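Local coordinates for enoyl-CoA hydratase/isomerase family protein (PDB 4FN7) that probably hydrates the double bond of enoyl-CoA thioesters in lipid metabolism, as a trimeric member of the crotonase superfamily, at residues 107-112 against 172-177; 143-148 against 156-161. All coordinates share one frame; numbering follows the deposited sequence. Where two conformers were deposited one is given.

Contact 1 of 2, residues 107-112 against 172-177; sequences MGAFLL and AGFIDE
Ala109 on helix 107-112 faces Phe174 in the turn after helix 166-172, and their CA atoms, 7.9 Å apart, mark the nearest approach of the two backbones. Helix 166-172 ends here in a Schellman motif. Gly173 is its C-prime residue, with a positive phi of 95° that suits glycine. The chain then leads into strand 177-178.

Two apolar side-chain pairs and one methyl near a carbonyl oxygen make up the contact. Ala109 CB lies 4.2 Å from Phe174 CE1 and comes to the ring obliquely. The Phe174 side chain leaves its backbone at an unusual chi1 of -107°, which brings the ring end closer to the helix than its CB direction alone would suggest. Leu112 has CG anti to its backbone nitrogen (chi1 179°). Its side chain thus extends from a CB that already points toward the turn, and CD2 comes to 3.8 Å from Phe174 O. The same methyl also packs near Ile175 CG2, at 4.3 Å in one of the two conformers of Ile175, so this detail is less certain.

Ile126 of strand 126-127 touches Ala109, Leu112, Phe174 and Ile175 alike. Phe164 and Met145 also pack on Phe174.

Between the two segments the contact is apolar, apart from the methyl resting near a carbonyl oxygen. All four touching residues are buried, so this join between helix and turn probably rests on van der Waals packing and the exclusion of water.

Contact 2 of 2, residues 143-148 against 156-161; sequences EIMKLR and QATGLA
Met145 of helix 139-148 reaches across to Ala157 and Thr158 of helix 151-159, and the packing between the two segments is entirely apolar. The nearest backbone pair is Met145 and Ala157, with CA atoms 8.4 Å apart. The long methionine side chain bridges this gap. Its CE methyl lies 3.7 Å from Thr158 CG2, and its sulfur SD lies 4.5 Å from Ala157 CB. A bend at chi3 (-68°) turns CE aside from the line of the chain, so that sulfur and methyl meet different residues. The side chains of Met145 and Thr158 pass each other in opposite directions. Leu149 packs on Ala157, Ile137 on Thr158 and Ala128 on Met145.

Polar groups are paired away from this apolar patch. Thr158 offers only its methyl to Met145. Its chi1 of 57° places CG2 anti to the carbonyl carbon, while OG1 is hydrogen-bonded to the carbonyl oxygens of Tyr154 and Gln155 in its own helix. The hydroxyl is therefore satisfied although the residue is buried.

One salt bridge lies within segment 143-148. Lys146 NZ is 3.2 Å from Glu143 OE2 and approaches from above the carboxylate plane, 39° out of it. It links residues three apart along the helix.

Hydrogen bonds to other chains extend from both segments. Gly159 O is hydrogen-bonded to His203 ND1 of the third subunit, and Arg148 O to Ser152 OG of the second subunit.

Two consecutive helices, joined by a short connection, pack here through one methionine within the crotonase fold, beside the interfaces of the trimer.

From the N terminus, the chain first enters contact 1 at helix 107-112. It then passes strands 117-120 and 126-127 and reaches helix 139-148. Contact 2 closes a short loop there, with seven residues between 143-148 and 156-161. After strand 163-164 and helix 166-172, residues 172-177 return to helix 107-112 and close the wider loop of contact 1. Contact 2 is thus nested inside contact 1. Their centres lie 10 Å apart. Contact 1 ties helix 107-112 to the turn before strand 177-178, and contact 2 ties helix 139-148 to helix 151-159. Phe110 CE1, 3.6 Å from Met145 CE, joins the two. Both contacts also touch the second subunit.

Contact 1 of 2, residues 107-112 against 172-177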
ATOM      1  N   MET A 107      10.141 -17.874   6.840  1.00  8.65           N
ATOM      2  CA  MET A 107      10.579 -17.102   8.010  1.00  9.95           C
ATOM      3  C   MET A 107      11.805 -16.225   7.709  1.00  9.94           C
ATOM      4  O   MET A 107      12.004 -15.200   8.360  1.00 10.37           O
ATOM      5  CB  MET A 107      10.854 -18.008   9.216  1.00 10.69           C
ATOM      6  CG  MET A 107      11.164 -17.255  10.517  1.00 12.23           C
ATOM      7  SD  MET A 107       9.786 -16.280  11.187  1.00 13.30           S
ATOM      8  CE  MET A 107      10.620 -14.742  11.580  1.00 14.26           C
ATOM      9  N   GLY A 108      12.632 -16.631   6.751  1.00  9.58           N
ATOM     10  CA  GLY A 108      13.721 -15.783   6.302  1.00  9.62           C
ATOM     11  C   GLY A 108      13.212 -14.478   5.706  1.00  9.28           C
ATOM     12  O   GLY A 108      13.767 -13.410   5.972  1.00  9.82           O
ATOM     13  N   ALA A 109      12.168 -14.553   4.886  1.00  9.95           N
ATOM     14  CA  ALA A 109      11.555 -13.345   4.341  1.00  9.11           C
ATOM     15  C   ALA A 109      10.867 -12.529   5.434  1.00  8.37           C
ATOM     16  O   ALA A 109      10.878 -11.300   5.388  1.00  9.53           O
ATOM     17  CB  ALA A 109      10.557 -13.691   3.242  1.00  9.97           C
ATOM     18  N   PHE A 110      10.270 -13.201   6.415  1.00  8.83           N
ATOM     19  CA  PHE A 110       9.601 -12.483   7.502  1.00  8.86           C
ATOM     20  C   PHE A 110      10.633 -11.747   8.356  1.00  9.16           C
ATOM     21  O   PHE A 110      10.426 -10.595   8.724  1.00 10.01           O
ATOM     22  CB  PHE A 110       8.749 -13.424   8.366  1.00  9.54           C
ATOM     23  CG  PHE A 110       7.826 -14.310   7.567  1.00 10.55           C
ATOM     24  CD1 PHE A 110       7.320 -13.894   6.344  1.00 11.22           C
ATOM     25  CD2 PHE A 110       7.489 -15.568   8.032  1.00 11.26           C
ATOM     26  CE1 PHE A 110       6.488 -14.728   5.596  1.00 10.95           C
ATOM     27  CE2 PHE A 110       6.663 -16.409   7.290  1.00 11.82           C
ATOM     28  CZ  PHE A 110       6.163 -15.983   6.071  1.00 12.54           C
ATOM     29  N   LEU A 111      11.744 -12.410   8.658  1.00  9.50           N
ATOM     30  CA  LEU A 111      12.835 -11.760   9.380  1.00 10.04           C
ATOM     31  C   LEU A 111      13.354 -10.549   8.599  1.00  8.59           C
ATOM     32  O   LEU A 111      13.545  -9.455   9.153  1.00  9.63           O
ATOM     33  CB  LEU A 111      13.961 -12.765   9.620  1.00 10.43           C
ATOM     34  CG  LEU A 111      15.224 -12.226  10.287  1.00 12.39           C
ATOM     35  CD1 LEU A 111      14.895 -11.661  11.647  1.00 14.96           C
ATOM     36  CD2 LEU A 111      16.274 -13.317  10.410  1.00 13.65           C
ATOM     37  N   LEU A 112      13.603 -10.741   7.311  1.00  9.39           N
ATOM     38  CA  LEU A 112      14.091  -9.662   6.461  1.00  9.01           C
ATOM     39  C   LEU A 112      13.167  -8.443   6.570  1.00  8.63           C
ATOM     40  O   LEU A 112      13.621  -7.297   6.628  1.00  9.15           O
ATOM     41  CB  LEU A 112      14.159 -10.139   5.007  1.00 10.08           C
ATOM     42  CG  LEU A 112      14.626  -9.134   3.955  1.00 11.13           C
ATOM     43  CD1 LEU A 112      16.062  -8.730   4.205  1.00 13.90           C
ATOM     44  CD2 LEU A 112      14.461  -9.721   2.559  1.00 11.92           C
ATOM     45  N   ALA A 172       7.510  -4.131  -4.801  1.00 10.10           N
ATOM     46  CA  ALA A 172       6.574  -4.811  -3.911  1.00 10.14           C
ATOM     47  C   ALA A 172       6.700  -4.363  -2.461  1.00  9.26           C
ATOM     48  O   ALA A 172       5.739  -4.454  -1.702  1.00 10.22           O
ATOM     49  CB  ALA A 172       6.771  -6.314  -3.990  1.00 10.91           C
ATOM     50  N   GLY A 173       7.894  -3.926  -2.065  1.00  9.66           N
ATOM     51  CA  GLY A 173       8.146  -3.610  -0.671  1.00  9.25           C
ATOM     52  C   GLY A 173       8.765  -4.745   0.130  1.00  9.23           C
ATOM     53  O   GLY A 173       8.686  -4.747   1.357  1.00  9.84           O
ATOM     54  N   PHE A 174       9.377  -5.711  -0.550  1.00  9.87           N
ATOM     55  CA  PHE A 174      10.149  -6.754   0.132  1.00 10.59           C
ATOM     56  C   PHE A 174      11.599  -6.332   0.412  1.00  9.76           C
ATOM     57  O   PHE A 174      12.278  -6.949   1.229  1.00 12.92           O
ATOM     58  CB  PHE A 174      10.135  -8.063  -0.664  1.00 10.60           C
ATOM     59  CG  PHE A 174       9.267  -9.147  -0.066  1.00  9.84           C
ATOM     60  CD1 PHE A 174       9.218  -9.364   1.303  1.00 10.33           C
ATOM     61  CD2 PHE A 174       8.509  -9.964  -0.889  1.00 11.12           C
ATOM     62  CE1 PHE A 174       8.425 -10.381   1.837  1.00 10.34           C
ATOM     63  CE2 PHE A 174       7.724 -10.980  -0.361  1.00 10.65           C
ATOM     64  CZ  PHE A 174       7.686 -11.191   0.997  1.00 10.39           C
ATOM     65  N   ILE A 175      12.072  -5.299  -0.283  1.00  9.19           N
ATOM     66  CA  ILE A 175      13.391  -4.729  -0.013  0.62  9.46           C
ATOM     67  C   ILE A 175      13.347  -3.242  -0.299  1.00  9.71           C
ATOM     68  O   ILE A 175      12.419  -2.754  -0.949  1.00 11.04           O
ATOM     69  CB  ILE A 175      14.515  -5.350  -0.864  0.62 10.81           C
ATOM     70  CG1 ILE A 175      14.263  -5.117  -2.353  0.62  9.18           C
ATOM     71  CG2 ILE A 175      14.675  -6.816  -0.559  0.62  9.60           C
ATOM     72  CD1 ILE A 175      15.428  -5.504  -3.210  0.62 10.96           C
ATOM     73  N   ASP A 176      14.334  -2.507   0.220  1.00  9.23           N
ATOM     74  CA  ASP A 176      14.374  -1.051   0.052  1.00  9.64           C
ATOM     75  C   ASP A 176      15.475  -0.570  -0.880  1.00 11.63           C
ATOM     76  O   ASP A 176      15.422   0.555  -1.377  1.00 12.60           O
ATOM     77  CB  ASP A 176      14.548  -0.353   1.399  1.00 10.22           C
ATOM     78  CG  ASP A 176      13.522  -0.789   2.398  1.00 10.06           C
ATOM     79  OD1 ASP A 176      12.332  -0.448   2.212  1.00  9.88           O
ATOM     80  OD2 ASP A 176      13.908  -1.481   3.356  1.00  9.61           O
ATOM     81  N   GLU A 177      16.482  -1.406  -1.097  1.00  9.83           N
ATOM     82  CA  GLU A 177      17.632  -0.984  -1.883  1.00 10.06           C
ATOM     83  C   GLU A 177      18.296  -2.179  -2.542  1.00 10.91           C
ATOM     84  O   GLU A 177      18.421  -3.246  -1.940  1.00 12.04           O
ATOM     85  CB  GLU A 177      18.654  -0.240  -1.004  1.00 11.31           C
ATOM     86  CG  GLU A 177      19.920   0.180  -1.752  1.00 12.62           C
ATOM     87  CD  GLU A 177      20.894   0.998  -0.903  1.00 16.98           C
ATOM     88  OE1 GLU A 177      20.590   1.293   0.273  1.00 16.98           O
ATOM     89  OE2 GLU A 177      21.977   1.347  -1.422  1.00 20.38           O
TER

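Contact 2 of 2, residues 143-148 against 156-161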
ATOM      1  N   GLU A 143       0.782 -10.580   9.163  1.00  9.77           N
ATOM      2  CA  GLU A 143       0.863  -9.210   9.662  1.00  9.67           C
ATOM      3  C   GLU A 143       2.227  -8.577   9.372  1.00  9.63           C
ATOM      4  O   GLU A 143       2.313  -7.391   9.043  1.00 10.45           O
ATOM      5  CB  GLU A 143       0.533  -9.178  11.151  1.00 11.22           C
ATOM      6  CG  GLU A 143      -0.904  -9.604  11.447  1.00 14.09           C
ATOM      7  CD  GLU A 143      -1.942  -8.599  10.948  1.00 17.65           C
ATOM      8  OE1 GLU A 143      -1.589  -7.422  10.729  1.00 19.80           O
ATOM      9  OE2 GLU A 143      -3.120  -8.984  10.777  1.00 21.71           O
ATOM     10  N   ILE A 144       3.289  -9.373   9.477  1.00  9.23           N
ATOM     11  CA  ILE A 144       4.628  -8.887   9.143  1.00 10.16           C
ATOM     12  C   ILE A 144       4.671  -8.469   7.673  1.00 10.00           C
ATOM     13  O   ILE A 144       5.145  -7.386   7.336  1.00 10.93           O
ATOM     14  CB  ILE A 144       5.702  -9.950   9.448  1.00 10.05           C
ATOM     15  CG1 ILE A 144       5.790 -10.162  10.962  1.00 10.62           C
ATOM     16  CG2 ILE A 144       7.053  -9.514   8.899  1.00 11.93           C
ATOM     17  CD1 ILE A 144       6.523 -11.421  11.361  1.00 12.34           C
ATOM     18  N   MET A 145       4.160  -9.319   6.791  1.00  9.74           N
ATOM     19  CA  MET A 145       4.180  -8.995   5.368  1.00  9.32           C
ATOM     20  C   MET A 145       3.273  -7.822   5.038  1.00  9.69           C
ATOM     21  O   MET A 145       3.625  -6.965   4.217  1.00 10.36           O
ATOM     22  CB  MET A 145       3.815 -10.211   4.522  1.00 11.35           C
ATOM     23  CG  MET A 145       4.988 -11.144   4.354  1.00 13.64           C
ATOM     24  SD  MET A 145       4.617 -12.507   3.262  0.64 12.65           S
ATOM     25  CE  MET A 145       3.471 -13.300   4.267  1.00  7.91           C
ATOM     26  N   LYS A 146       2.118  -7.780   5.692  1.00  9.99           N
ATOM     27  CA  LYS A 146       1.134  -6.738   5.430  1.00 10.12           C
ATOM     28  C   LYS A 146       1.704  -5.357   5.762  1.00  9.87           C
ATOM     29  O   LYS A 146       1.322  -4.359   5.164  1.00 10.97           O
ATOM     30  CB  LYS A 146      -0.134  -6.985   6.244  1.00 12.71           C
ATOM     31  CG  LYS A 146      -1.335  -6.204   5.744  1.00 15.51           C
ATOM     32  CD  LYS A 146      -2.481  -6.208   6.754  1.00 21.11           C
ATOM     33  CE  LYS A 146      -2.959  -7.603   7.076  1.00 27.65           C
ATOM     34  NZ  LYS A 146      -4.079  -7.540   8.058  1.00 31.84           N
ATOM     35  N   LEU A 147       2.622  -5.313   6.722  1.00  8.50           N
ATOM     36  CA  LEU A 147       3.233  -4.066   7.155  1.00  9.29           C
ATOM     37  C   LEU A 147       4.138  -3.461   6.083  1.00  8.45           C
ATOM     38  O   LEU A 147       4.376  -2.254   6.084  1.00  9.55           O
ATOM     39  CB  LEU A 147       4.018  -4.307   8.448  1.00 10.27           C
ATOM     40  CG  LEU A 147       4.708  -3.104   9.092  1.00 10.67           C
ATOM     41  CD1 LEU A 147       3.685  -2.058   9.522  1.00 10.74           C
ATOM     42  CD2 LEU A 147       5.527  -3.560  10.285  1.00 12.63           C
ATOM     43  N   ARG A 148       4.639  -4.289   5.169  1.00  8.60           N
ATOM     44  CA  ARG A 148       5.662  -3.832   4.223  1.00  8.34           C
ATOM     45  C   ARG A 148       5.254  -3.900   2.747  1.00  8.55           C
ATOM     46  O   ARG A 148       5.728  -3.106   1.937  1.00  8.57           O
ATOM     47  CB  ARG A 148       6.987  -4.597   4.408  1.00  8.72           C
ATOM     48  CG  ARG A 148       7.584  -4.577   5.819  1.00  9.09           C
ATOM     49  CD  ARG A 148       7.743  -3.176   6.368  1.00  9.51           C
ATOM     50  NE  ARG A 148       8.909  -2.431   5.901  1.00  9.44           N
ATOM     51  CZ  ARG A 148      10.106  -2.494   6.483  1.00  9.51           C
ATOM     52  NH1 ARG A 148      11.108  -1.731   6.056  1.00 10.31           N
ATOM     53  NH2 ARG A 148      10.303  -3.329   7.488  1.00 11.55           N
ATOM     54  N   GLN A 156      -0.423 -11.463  -3.746  1.00  7.91           N
ATOM     55  CA  GLN A 156       0.278 -12.490  -4.513  1.00  8.66           C
ATOM     56  C   GLN A 156       1.325 -13.219  -3.681  1.00  8.58           C
ATOM     57  O   GLN A 156       1.551 -14.417  -3.871  1.00  9.16           O
ATOM     58  CB  GLN A 156       0.918 -11.896  -5.758  1.00  9.83           C
ATOM     59  CG  GLN A 156      -0.108 -11.239  -6.668  1.00 10.39           C
ATOM     60  CD  GLN A 156       0.212 -11.424  -8.131  1.00 11.41           C
ATOM     61  OE1 GLN A 156       1.313 -11.106  -8.573  1.00 14.33           O
ATOM     62  NE2 GLN A 156      -0.746 -11.956  -8.895  1.00 10.72           N
ATOM     63  N   ALA A 157       1.968 -12.497  -2.762  1.00  8.55           N
ATOM     64  CA  ALA A 157       3.021 -13.088  -1.933  1.00  8.13           C
ATOM     65  C   ALA A 157       2.460 -14.179  -1.042  1.00  8.70           C
ATOM     66  O   ALA A 157       3.148 -15.148  -0.708  1.00 10.61           O
ATOM     67  CB  ALA A 157       3.682 -12.016  -1.080  1.00  8.98           C
ATOM     68  N   THR A 158       1.212 -13.996  -0.640  1.00  8.87           N
ATOM     69  CA  THR A 158       0.588 -14.896   0.318  1.00  9.04           C
ATOM     70  C   THR A 158      -0.102 -16.076  -0.381  1.00  8.19           C
ATOM     71  O   THR A 158       0.425 -17.188  -0.384  1.00  9.65           O
ATOM     72  CB  THR A 158      -0.353 -14.131   1.272  1.00  8.70           C
ATOM     73  OG1 THR A 158      -1.353 -13.430   0.520  1.00  9.17           O
ATOM     74  CG2 THR A 158       0.449 -13.117   2.098  1.00 10.19           C
ATOM     75  N   GLY A 159      -1.250 -15.827  -1.008  1.00  9.48           N
ATOM     76  CA  GLY A 159      -2.026 -16.893  -1.626  1.00 10.36           C
ATOM     77  C   GLY A 159      -1.350 -17.583  -2.795  1.00  9.78           C
ATOM     78  O   GLY A 159      -1.633 -18.752  -3.081  1.00  9.81           O
ATOM     79  N   LEU A 160      -0.460 -16.884  -3.492  1.00  9.18           N
ATOM     80  CA  LEU A 160       0.187 -17.470  -4.666  1.00  9.67           C
ATOM     81  C   LEU A 160       1.665 -17.789  -4.455  1.00  9.37           C
ATOM     82  O   LEU A 160       2.336 -18.224  -5.385  1.00 11.25           O
ATOM     83  CB  LEU A 160       0.030 -16.564  -5.888  1.00 10.65           C
ATOM     84  CG  LEU A 160      -1.407 -16.282  -6.344  1.00 10.55           C
ATOM     85  CD1 LEU A 160      -1.384 -15.350  -7.534  1.00 10.61           C
ATOM     86  CD2 LEU A 160      -2.172 -17.578  -6.675  1.00 11.14           C
ATOM     87  N   ALA A 161       2.175 -17.558  -3.245  1.00  9.07           N
ATOM     88  CA  ALA A 161       3.578 -17.841  -2.934  1.00  9.84           C
ATOM     89  C   ALA A 161       4.508 -17.212  -3.971  1.00 11.01           C
ATOM     90  O   ALA A 161       5.497 -17.815  -4.383  1.00 11.72           O
ATOM     91  CB  ALA A 161       3.806 -19.351  -2.844  1.00 11.19           C
TER